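Local coordinates for protein fatty acid synthase 1, isoform A (Drosophila melanogaster, PDB 6FN6) that probably carries out the NADPH-dependent synthesis of long-chain saturated fatty acids, this piece holding its dehydratase, enoylreductase and ketoreductase domains, at residues Ile398-Phe403 and Ala443-Asp448; Glu118-Ser123 and Gln226-Ile231; Val606-Ile611 and Lys891-Val896. All coordinates share one frame; numbering follows the deposited sequence.

Contact 1 (Ile398-Phe403 and Ala443-Asp448)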
loop_
_atom_site.group_PDB
_atom_site.type_symbol
_atom_site.label_atom_id
_atom_site.label_comp_id
_atom_site.label_asym_id
_atom_site.label_seq_id
_atom_site.Cartn_x
_atom_site.Cartn_y
_atom_site.Cartn_z
ATOM N N ILE A 398 46.569 -26.873 -62.050
ATOM C CA ILE A 398 46.393 -25.427 -61.951
ATOM C C ILE A 398 46.225 -24.816 -63.334
ATOM O O ILE A 398 46.682 -25.378 -64.334
ATOM C CB ILE A 398 47.577 -24.766 -61.220
ATOM C CG1 ILE A 398 48.901 -25.118 -61.910
ATOM C CG2 ILE A 398 47.600 -25.186 -59.759
ATOM C CD1 ILE A 398 50.055 -24.217 -61.521
ATOM N N ARG A 399 45.575 -23.660 -63.390
ATOM C CA ARG A 399 45.534 -22.888 -64.621
ATOM C C ARG A 399 46.938 -22.354 -64.899
ATOM O O ARG A 399 47.789 -22.342 -64.010
ATOM C CB ARG A 399 44.502 -21.759 -64.537
ATOM C CG ARG A 399 44.641 -20.826 -63.353
ATOM C CD ARG A 399 43.446 -19.883 -63.282
ATOM N NE ARG A 399 42.201 -20.599 -63.006
ATOM C CZ ARG A 399 40.985 -20.139 -63.290
ATOM N NH1 ARG A 399 39.917 -20.868 -62.997
ATOM N NH2 ARG A 399 40.831 -18.957 -63.872
ATOM N N GLU A 400 47.172 -21.914 -66.132
ATOM C CA GLU A 400 48.513 -21.552 -66.587
ATOM C C GLU A 400 49.223 -20.586 -65.638
ATOM O O GLU A 400 50.411 -20.748 -65.360
ATOM C CB GLU A 400 48.439 -20.934 -67.987
ATOM C CG GLU A 400 49.774 -20.862 -68.717
ATOM C CD GLU A 400 50.322 -22.232 -69.074
ATOM O OE1 GLU A 400 49.613 -23.236 -68.853
ATOM O OE2 GLU A 400 51.464 -22.304 -69.577
ATOM N N ASN A 401 48.501 -19.583 -65.151
ATOM C CA ASN A 401 49.077 -18.599 -64.237
ATOM C C ASN A 401 48.827 -18.950 -62.765
ATOM O O ASN A 401 48.952 -18.095 -61.886
ATOM C CB ASN A 401 48.523 -17.206 -64.546
ATOM C CG ASN A 401 47.008 -17.172 -64.578
ATOM O OD1 ASN A 401 46.342 -18.063 -64.052
ATOM N ND2 ASN A 401 46.455 -16.139 -65.202
ATOM N N GLY A 402 48.482 -20.206 -62.499
ATOM C CA GLY A 402 48.201 -20.647 -61.146
ATOM C C GLY A 402 49.449 -20.747 -60.289
ATOM O O GLY A 402 50.566 -20.630 -60.791
ATOM N N PHE A 403 49.260 -20.964 -58.991
ATOM C CA PHE A 403 50.380 -21.026 -58.056
ATOM C C PHE A 403 50.517 -22.402 -57.412
ATOM O O PHE A 403 49.615 -23.234 -57.496
ATOM C CB PHE A 403 50.219 -19.967 -56.967
ATOM C CG PHE A 403 50.374 -18.558 -57.463
ATOM C CD1 PHE A 403 49.295 -17.876 -58.003
ATOM C CD2 PHE A 403 51.599 -17.916 -57.397
ATOM C CE1 PHE A 403 49.433 -16.580 -58.459
ATOM C CE2 PHE A 403 51.744 -16.621 -57.853
ATOM C CZ PHE A 403 50.659 -15.952 -58.384
ATOM N N ALA A 443 55.258 -21.021 -55.726
ATOM C CA ALA A 443 55.850 -21.219 -57.046
ATOM C C ALA A 443 54.861 -20.891 -58.157
ATOM O O ALA A 443 53.647 -20.949 -57.962
ATOM C CB ALA A 443 56.345 -22.648 -57.190
ATOM N N ARG A 444 55.403 -20.561 -59.325
ATOM C CA ARG A 444 54.613 -20.133 -60.473
ATOM C C ARG A 444 55.448 -20.282 -61.745
ATOM O O ARG A 444 56.675 -20.201 -61.689
ATOM C CB ARG A 444 54.172 -18.677 -60.298
ATOM C CG ARG A 444 53.083 -18.205 -61.246
ATOM C CD ARG A 444 52.956 -16.685 -61.198
ATOM N NE ARG A 444 51.605 -16.211 -61.494
ATOM C CZ ARG A 444 51.251 -14.929 -61.516
ATOM N NH1 ARG A 444 52.153 -13.984 -61.279
ATOM N NH2 ARG A 444 49.999 -14.586 -61.789
ATOM N N LYS A 445 54.797 -20.522 -62.881
ATOM C CA LYS A 445 55.506 -20.528 -64.158
ATOM C C LYS A 445 55.937 -19.102 -64.489
ATOM O O LYS A 445 55.163 -18.160 -64.332
ATOM C CB LYS A 445 54.635 -21.096 -65.285
ATOM C CG LYS A 445 54.515 -22.615 -65.289
ATOM C CD LYS A 445 53.806 -23.121 -66.543
ATOM C CE LYS A 445 54.792 -23.602 -67.600
ATOM N NZ LYS A 445 55.480 -24.865 -67.201
ATOM N N ALA A 446 57.177 -18.944 -64.935
ATOM C CA ALA A 446 57.698 -17.630 -65.296
ATOM C C ALA A 446 57.134 -17.159 -66.638
ATOM O O ALA A 446 56.625 -17.959 -67.423
ATOM C CB ALA A 446 59.213 -17.661 -65.342
ATOM N N VAL A 447 57.209 -15.853 -66.881
ATOM C CA VAL A 447 56.821 -15.283 -68.168
ATOM C C VAL A 447 58.050 -14.685 -68.836
ATOM O O VAL A 447 58.993 -14.268 -68.163
ATOM C CB VAL A 447 55.714 -14.216 -68.025
ATOM C CG1 VAL A 447 54.483 -14.805 -67.363
ATOM C CG2 VAL A 447 56.227 -12.993 -67.260
ATOM N N ASP A 448 58.029 -14.648 -70.166
ATOM C CA ASP A 448 59.145 -14.131 -70.942
ATOM C C ASP A 448 58.932 -12.659 -71.282
ATOM O O ASP A 448 58.021 -12.314 -72.032
ATOM C CB ASP A 448 59.317 -14.956 -72.220
ATOM C CG ASP A 448 60.572 -14.598 -72.989
ATOM O OD1 ASP A 448 61.444 -13.891 -72.443
ATOM O OD2 ASP A 448 60.694 -15.042 -74.145
HETATM O O HOH W 1 52.304 -21.073 -63.100
#
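Arg444 lies across one face of the Phe403 ring, and this is the tightly packed part of the contact. With CG anti to its backbone N (chi1 -166°) and the chain extended as far as NE, its CG sits 3.9 Å above the ring plane of Phe403, nearer the ring's margin than its centre. The guanidinium follows, tilted 23° from the ring plane, with Phe403 CZ 3.3 Å from Arg444 CZ. The carbonyl of Asn401 comes in at the guanidinium edge: Arg444 NE donates to Asn401 O at 3.3 Å, nearly straight at 166°, although NE stands above the carbonyl plane. NH1 is bonded outside the contact, to Lys538 O.

The two segments run nearly antiparallel where they touch. Strand 402-409 lies between 374-380 and 438-445, and 438-445 is the antiparallel strand of a sheet ordered as in class I methyltransferases, consistent with the pseudo-methyltransferase domain of animal fatty acid synthases.

Beyond the ring the contact opens to solvent. A type I turn from Arg399 to Gly402 is joined to the strand end through a water that donates to Glu400 O (3.0 Å) and to Gly402 O (2.9 Å) and accepts from Lys445 N. Glu400 is poorly ordered; its OE2 lies near Lys445 CD and CE. Glu400 OE2 remains 5.3 Å from Lys445 NZ, so any attraction between the charges is probably weak.

Contact 2 (Glu118-Ser123 and Gln226-Ile231)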
loop_
_atom_site.group_PDB
_atom_site.type_symbol
_atom_site.label_atom_id
_atom_site.label_comp_id
_atom_site.label_asym_id
_atom_site.label_seq_id
_atom_site.Cartn_x
_atom_site.Cartn_y
_atom_site.Cartn_z
ATOM N N GLU A 118 -0.044 27.401 -20.265
ATOM C CA GLU A 118 0.297 28.233 -21.410
ATOM C C GLU A 118 1.610 27.782 -22.042
ATOM O O GLU A 118 2.469 27.209 -21.370
ATOM C CB GLU A 118 0.392 29.701 -20.989
ATOM C CG GLU A 118 -0.956 30.371 -20.764
ATOM C CD GLU A 118 -1.713 30.604 -22.057
ATOM O OE1 GLU A 118 -1.171 30.272 -23.132
ATOM O OE2 GLU A 118 -2.849 31.122 -21.997
ATOM N N GLU A 119 1.751 28.039 -23.338
ATOM C CA GLU A 119 2.938 27.638 -24.087
ATOM C C GLU A 119 4.224 28.190 -23.478
ATOM O O GLU A 119 4.241 29.285 -22.916
ATOM C CB GLU A 119 2.825 28.097 -25.542
ATOM C CG GLU A 119 1.778 27.345 -26.351
ATOM C CD GLU A 119 1.836 27.676 -27.831
ATOM O OE1 GLU A 119 2.935 27.587 -28.419
ATOM O OE2 GLU A 119 0.785 28.027 -28.406
ATOM N N GLN A 120 5.299 27.417 -23.600
ATOM C CA GLN A 120 6.611 27.831 -23.120
ATOM C C GLN A 120 7.390 28.536 -24.226
ATOM O O GLN A 120 7.132 28.319 -25.412
ATOM C CB GLN A 120 7.404 26.625 -22.612
ATOM C CG GLN A 120 6.847 25.993 -21.348
ATOM C CD GLN A 120 7.513 24.668 -21.019
ATOM O OE1 GLN A 120 8.230 24.550 -20.026
ATOM N NE2 GLN A 120 7.278 23.662 -21.854
ATOM N N THR A 121 8.340 29.380 -23.838
ATOM C CA THR A 121 9.215 30.034 -24.803
ATOM C C THR A 121 10.300 29.053 -25.245
ATOM O O THR A 121 11.010 28.506 -24.402
ATOM C CB THR A 121 9.881 31.294 -24.221
ATOM O OG1 THR A 121 8.889 32.152 -23.644
ATOM C CG2 THR A 121 10.624 32.052 -25.310
ATOM N N PRO A 122 10.427 28.816 -26.565
ATOM C CA PRO A 122 11.443 27.859 -27.022
ATOM C C PRO A 122 12.848 28.192 -26.534
ATOM O O PRO A 122 13.194 29.364 -26.415
ATOM C CB PRO A 122 11.366 27.964 -28.549
ATOM C CG PRO A 122 9.993 28.451 -28.831
ATOM C CD PRO A 122 9.641 29.359 -27.688
ATOM N N SER A 123 13.636 27.160 -26.252
ATOM C CA SER A 123 15.018 27.341 -25.825
ATOM C C SER A 123 15.887 27.770 -27.002
ATOM O O SER A 123 15.790 27.210 -28.093
ATOM C CB SER A 123 15.566 26.050 -25.213
ATOM O OG SER A 123 16.906 26.217 -24.783
ATOM N N GLN A 226 4.335 20.289 -25.475
ATOM C CA GLN A 226 4.994 20.951 -24.354
ATOM C C GLN A 226 5.449 19.948 -23.303
ATOM O O GLN A 226 4.778 18.949 -23.052
ATOM C CB GLN A 226 4.060 21.980 -23.714
ATOM C CG GLN A 226 3.488 22.998 -24.685
ATOM C CD GLN A 226 4.534 23.967 -25.195
ATOM O OE1 GLN A 226 5.540 24.217 -24.531
ATOM N NE2 GLN A 226 4.302 24.521 -26.378
ATOM N N TRP A 227 6.602 20.219 -22.701
ATOM C CA TRP A 227 7.111 19.407 -21.603
ATOM C C TRP A 227 7.445 20.282 -20.404
ATOM O O TRP A 227 8.412 21.043 -20.428
ATOM C CB TRP A 227 8.341 18.615 -22.043
ATOM C CG TRP A 227 9.156 18.075 -20.899
ATOM C CD1 TRP A 227 10.467 18.344 -20.630
ATOM C CD2 TRP A 227 8.712 17.186 -19.868
ATOM N NE1 TRP A 227 10.868 17.672 -19.503
ATOM C CE2 TRP A 227 9.809 16.954 -19.014
ATOM C CE3 TRP A 227 7.493 16.561 -19.584
ATOM C CZ2 TRP A 227 9.723 16.126 -17.894
ATOM C CZ3 TRP A 227 7.411 15.736 -18.472
ATOM C CH2 TRP A 227 8.520 15.528 -17.641
ATOM N N TYR A 228 6.626 20.172 -19.361
ATOM C CA TYR A 228 6.834 20.909 -18.118
ATOM C C TYR A 228 7.498 20.007 -17.081
ATOM O O TYR A 228 6.848 19.146 -16.491
ATOM C CB TYR A 228 5.507 21.446 -17.585
ATOM C CG TYR A 228 4.695 22.198 -18.615
ATOM C CD1 TYR A 228 3.810 21.530 -19.452
ATOM C CD2 TYR A 228 4.811 23.575 -18.750
ATOM C CE1 TYR A 228 3.066 22.212 -20.395
ATOM C CE2 TYR A 228 4.069 24.266 -19.692
ATOM C CZ TYR A 228 3.198 23.579 -20.511
ATOM O OH TYR A 228 2.458 24.260 -21.449
ATOM N N SER A 229 8.794 20.207 -16.871
ATOM C CA SER A 229 9.590 19.317 -16.029
ATOM C C SER A 229 9.236 19.407 -14.541
ATOM O O SER A 229 9.360 18.420 -13.812
ATOM C CB SER A 229 11.080 19.614 -16.222
ATOM O OG SER A 229 11.378 20.965 -15.917
ATOM N N ASP A 230 8.805 20.579 -14.087
ATOM C CA ASP A 230 8.479 20.765 -12.676
ATOM C C ASP A 230 7.260 19.939 -12.265
ATOM O O ASP A 230 7.285 19.253 -11.243
ATOM C CB ASP A 230 8.222 22.242 -12.371
ATOM C CG ASP A 230 9.478 23.081 -12.455
ATOM O OD1 ASP A 230 10.489 22.581 -12.993
ATOM O OD2 ASP A 230 9.454 24.240 -11.986
ATOM N N ILE A 231 6.199 20.011 -13.063
ATOM C CA ILE A 231 4.950 19.324 -12.746
ATOM C C ILE A 231 4.872 17.959 -13.429
ATOM O O ILE A 231 3.961 17.176 -13.160
ATOM C CB ILE A 231 3.733 20.193 -13.125
ATOM C CG1 ILE A 231 3.734 20.502 -14.626
ATOM C CG2 ILE A 231 3.747 21.487 -12.317
ATOM C CD1 ILE A 231 2.462 21.169 -15.119
#
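Gln120 reaches over Tyr228 with its amide and donates from NE2 to two acceptors of the facing strand. One bond runs to Gln226 OE1 at 3.2 Å, almost straight (174°); it lies in the plane of the Gln226 side-chain carbonyl and close to the Gln120 amide plane. The other goes to Trp227 O, also 3.2 Å from Gln120 NE2, but it meets that carbonyl from above its plane. Gln226 OE1 takes a second, weak bond from Gln120 N at 3.3 Å, so the backbone and side chain of one residue both turn toward the same oxygen.

The amide of Gln120 is tilted 24° from the Tyr228 ring. Its NE2 lies over one face, displaced from the ring centre, while Gln120 CG touches Tyr228 CE2 at 3.7 Å. At the ring edge, Tyr228 OH donates to Glu118 O, 3.0 Å away, and approaches that carbonyl from above its plane. The ring is thus engaged at its hydroxyl and over a face by residues two apart in the loop.

Gln120 is extended beyond CG, while the Gln226 chain bends at chi2, which places Gln226 CD 3.9 Å from Gln120 N. Farther out, Gln226 NE2 makes a weak bond to Thr161 OG1, and the backbones of Gln226 and Trp227 pair with Lys235 and Ser160. Farther along the same loop, Ser123 N bonds to Asp156 OD2.

The result is a surface loop bonded to the last residues of strand 223-228, mainly through side chains, in keeping with the connection between the two hotdog folds of a double-hotdog dehydratase.

Contact 3 (Val606-Ile611 and Lys891-Val896)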
loop_
_atom_site.group_PDB
_atom_site.type_symbol
_atom_site.label_atom_id
_atom_site.label_comp_id
_atom_site.label_asym_id
_atom_site.label_seq_id
_atom_site.Cartn_x
_atom_site.Cartn_y
_atom_site.Cartn_z
ATOM N N VAL A 606 44.260 0.038 -2.438
ATOM C CA VAL A 606 43.263 -0.967 -2.103
ATOM C C VAL A 606 43.927 -2.319 -1.885
ATOM O O VAL A 606 44.738 -2.763 -2.699
ATOM C CB VAL A 606 42.182 -1.061 -3.195
ATOM C CG1 VAL A 606 41.139 -2.118 -2.841
ATOM C CG2 VAL A 606 41.519 0.290 -3.402
ATOM N N TYR A 607 43.575 -2.963 -0.777
ATOM C CA TYR A 607 44.059 -4.302 -0.469
ATOM C C TYR A 607 42.911 -5.300 -0.550
ATOM O O TYR A 607 43.036 -6.363 -1.157
ATOM C CB TYR A 607 44.691 -4.341 0.920
ATOM C CG TYR A 607 46.114 -3.836 0.954
ATOM C CD1 TYR A 607 46.398 -2.498 0.714
ATOM C CD2 TYR A 607 47.174 -4.692 1.226
ATOM C CE1 TYR A 607 47.695 -2.026 0.744
ATOM C CE2 TYR A 607 48.477 -4.229 1.258
ATOM C CZ TYR A 607 48.730 -2.895 1.016
ATOM O OH TYR A 607 50.021 -2.422 1.046
ATOM N N TYR A 608 41.791 -4.942 0.070
ATOM C CA TYR A 608 40.617 -5.802 0.092
ATOM C C TYR A 608 39.381 -5.030 -0.351
ATOM O O TYR A 608 39.076 -3.970 0.193
ATOM C CB TYR A 608 40.413 -6.380 1.493
ATOM C CG TYR A 608 41.450 -7.420 1.852
ATOM C CD1 TYR A 608 42.662 -7.052 2.417
ATOM C CD2 TYR A 608 41.224 -8.767 1.605
ATOM C CE1 TYR A 608 43.615 -7.994 2.736
ATOM C CE2 TYR A 608 42.172 -9.718 1.922
ATOM C CZ TYR A 608 43.366 -9.327 2.486
ATOM O OH TYR A 608 44.314 -10.272 2.802
ATOM N N ALA A 609 38.688 -5.557 -1.356
ATOM C CA ALA A 609 37.467 -4.941 -1.861
ATOM C C ALA A 609 36.335 -5.962 -1.836
ATOM O O ALA A 609 36.344 -6.917 -2.614
ATOM C CB ALA A 609 37.677 -4.413 -3.272
ATOM N N PRO A 610 35.360 -5.774 -0.933
ATOM C CA PRO A 610 34.208 -6.681 -0.916
ATOM C C PRO A 610 33.210 -6.440 -2.042
ATOM O O PRO A 610 33.075 -5.316 -2.525
ATOM C CB PRO A 610 33.550 -6.389 0.438
ATOM C CG PRO A 610 34.597 -5.733 1.253
ATOM C CD PRO A 610 35.423 -4.954 0.288
ATOM N N ILE A 611 32.517 -7.499 -2.451
ATOM C CA ILE A 611 31.397 -7.367 -3.370
ATOM C C ILE A 611 30.110 -7.277 -2.563
ATOM O O ILE A 611 29.920 -8.016 -1.595
ATOM C CB ILE A 611 31.327 -8.537 -4.367
ATOM C CG1 ILE A 611 32.655 -8.713 -5.101
ATOM C CG2 ILE A 611 30.209 -8.319 -5.371
ATOM C CD1 ILE A 611 33.390 -9.967 -4.717
ATOM N N LYS A 891 30.653 -11.884 4.347
ATOM C CA LYS A 891 31.060 -10.994 3.266
ATOM C C LYS A 891 31.977 -11.684 2.259
ATOM O O LYS A 891 32.889 -12.422 2.634
ATOM C CB LYS A 891 31.761 -9.761 3.837
ATOM C CG LYS A 891 31.802 -8.571 2.892
ATOM C CD LYS A 891 30.399 -8.114 2.521
ATOM C CE LYS A 891 30.262 -6.602 2.559
ATOM N NZ LYS A 891 28.845 -6.176 2.377
ATOM N N VAL A 892 31.727 -11.428 0.977
ATOM C CA VAL A 892 32.579 -11.916 -0.100
ATOM C C VAL A 892 33.623 -10.853 -0.415
ATOM O O VAL A 892 33.273 -9.725 -0.763
ATOM C CB VAL A 892 31.745 -12.263 -1.353
ATOM C CG1 VAL A 892 32.629 -12.804 -2.471
ATOM C CG2 VAL A 892 30.649 -13.262 -1.004
ATOM N N VAL A 893 34.901 -11.213 -0.307
ATOM C CA VAL A 893 35.979 -10.235 -0.448
ATOM C C VAL A 893 36.995 -10.634 -1.520
ATOM O O VAL A 893 37.368 -11.800 -1.640
ATOM C CB VAL A 893 36.696 -10.013 0.898
ATOM C CG1 VAL A 893 37.631 -8.811 0.808
ATOM C CG2 VAL A 893 35.684 -9.832 2.024
ATOM N N ILE A 894 37.442 -9.646 -2.292
ATOM C CA ILE A 894 38.490 -9.864 -3.288
ATOM C C ILE A 894 39.827 -9.366 -2.757
ATOM O O ILE A 894 39.963 -8.205 -2.370
ATOM C CB ILE A 894 38.146 -9.187 -4.624
ATOM C CG1 ILE A 894 36.996 -9.929 -5.301
ATOM C CG2 ILE A 894 39.368 -9.167 -5.548
ATOM C CD1 ILE A 894 36.435 -9.228 -6.514
ATOM N N LYS A 895 40.810 -10.260 -2.754
ATOM C CA LYS A 895 42.149 -9.950 -2.270
ATOM C C LYS A 895 42.987 -9.325 -3.379
ATOM O O LYS A 895 43.634 -10.029 -4.153
ATOM C CB LYS A 895 42.819 -11.222 -1.743
ATOM C CG LYS A 895 44.253 -11.053 -1.258
ATOM C CD LYS A 895 45.039 -12.345 -1.435
ATOM C CE LYS A 895 44.499 -13.460 -0.552
ATOM N NZ LYS A 895 45.223 -14.741 -0.769
ATOM N N VAL A 896 42.969 -7.999 -3.452
ATOM C CA VAL A 896 43.742 -7.284 -4.456
ATOM C C VAL A 896 45.225 -7.347 -4.097
ATOM O O VAL A 896 46.073 -7.593 -4.955
ATOM C CB VAL A 896 43.265 -5.827 -4.591
ATOM C CG1 VAL A 896 44.010 -5.125 -5.714
ATOM C CG2 VAL A 896 41.758 -5.774 -4.829
#
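Tyr608 presents the edge of its ring to Val893: CG1 lies near the ring plane, 3.7 Å from Tyr608 CD2. Lys895 approaches obliquely, its CB 4.0 Å from Tyr608 CE2, and the two side chains run side by side in the same direction. On the sheet face that carries Tyr608 and Val893, Pro610 also projects, and its CB meets Lys891 CG at 3.7 Å.

The backbones form an antiparallel ladder. Ala609 and Ile894 are a hydrogen-bonded pair, with Ala609 N to Ile894 O at 3.1 Å and Ile894 N to Ala609 O at 3.0 Å; the flanking pairs, Tyr608 with Lys895 and Pro610 with Val893, are non-hydrogen-bonded. Ile611 N adds a bond to Val892 O at 2.9 Å. On the opposite face Ile611 CD1 touches Ile894 CD1 at 3.6 Å and also meets Val892 CG1.

Tyr607 and Tyr608 both face Ala644, a classic beta bulge where the strand turns a corner. The pairing fits the medium-chain dehydrogenase/reductase fold, in which the chain returns from the nucleotide-binding domain to complete the catalytic one. Helix 876-885 packs on the Ile611, Val892 and Ile894 face, helix 682-685 touches Tyr608, and strand 868-872 runs parallel along the other edge of strand 891-895.

In the fold
From the N terminus, contact 2 comes first, closing a loop of 102 residues that takes in much of the second hotdog fold and fastens the connecting loop to strand 223-228 of the dehydratase. Contact 1 follows with a short closure of 39 residues, including helix 410-423 and strand 426-433, where strand 402-409 begins and strand 438-445 ends in the apparent pseudo-methyltransferase domain. Contact 3 spans 279 residues, including the parallel six-stranded sheet of the enoylreductase, and joins strand 601-611, well before it, to strand 891-895, after it. The three closures run in series, neither nested nor crossing. Centres of contacts 1 and 2 lie about 76 Å apart, those of 2 and 3 about 48 Å.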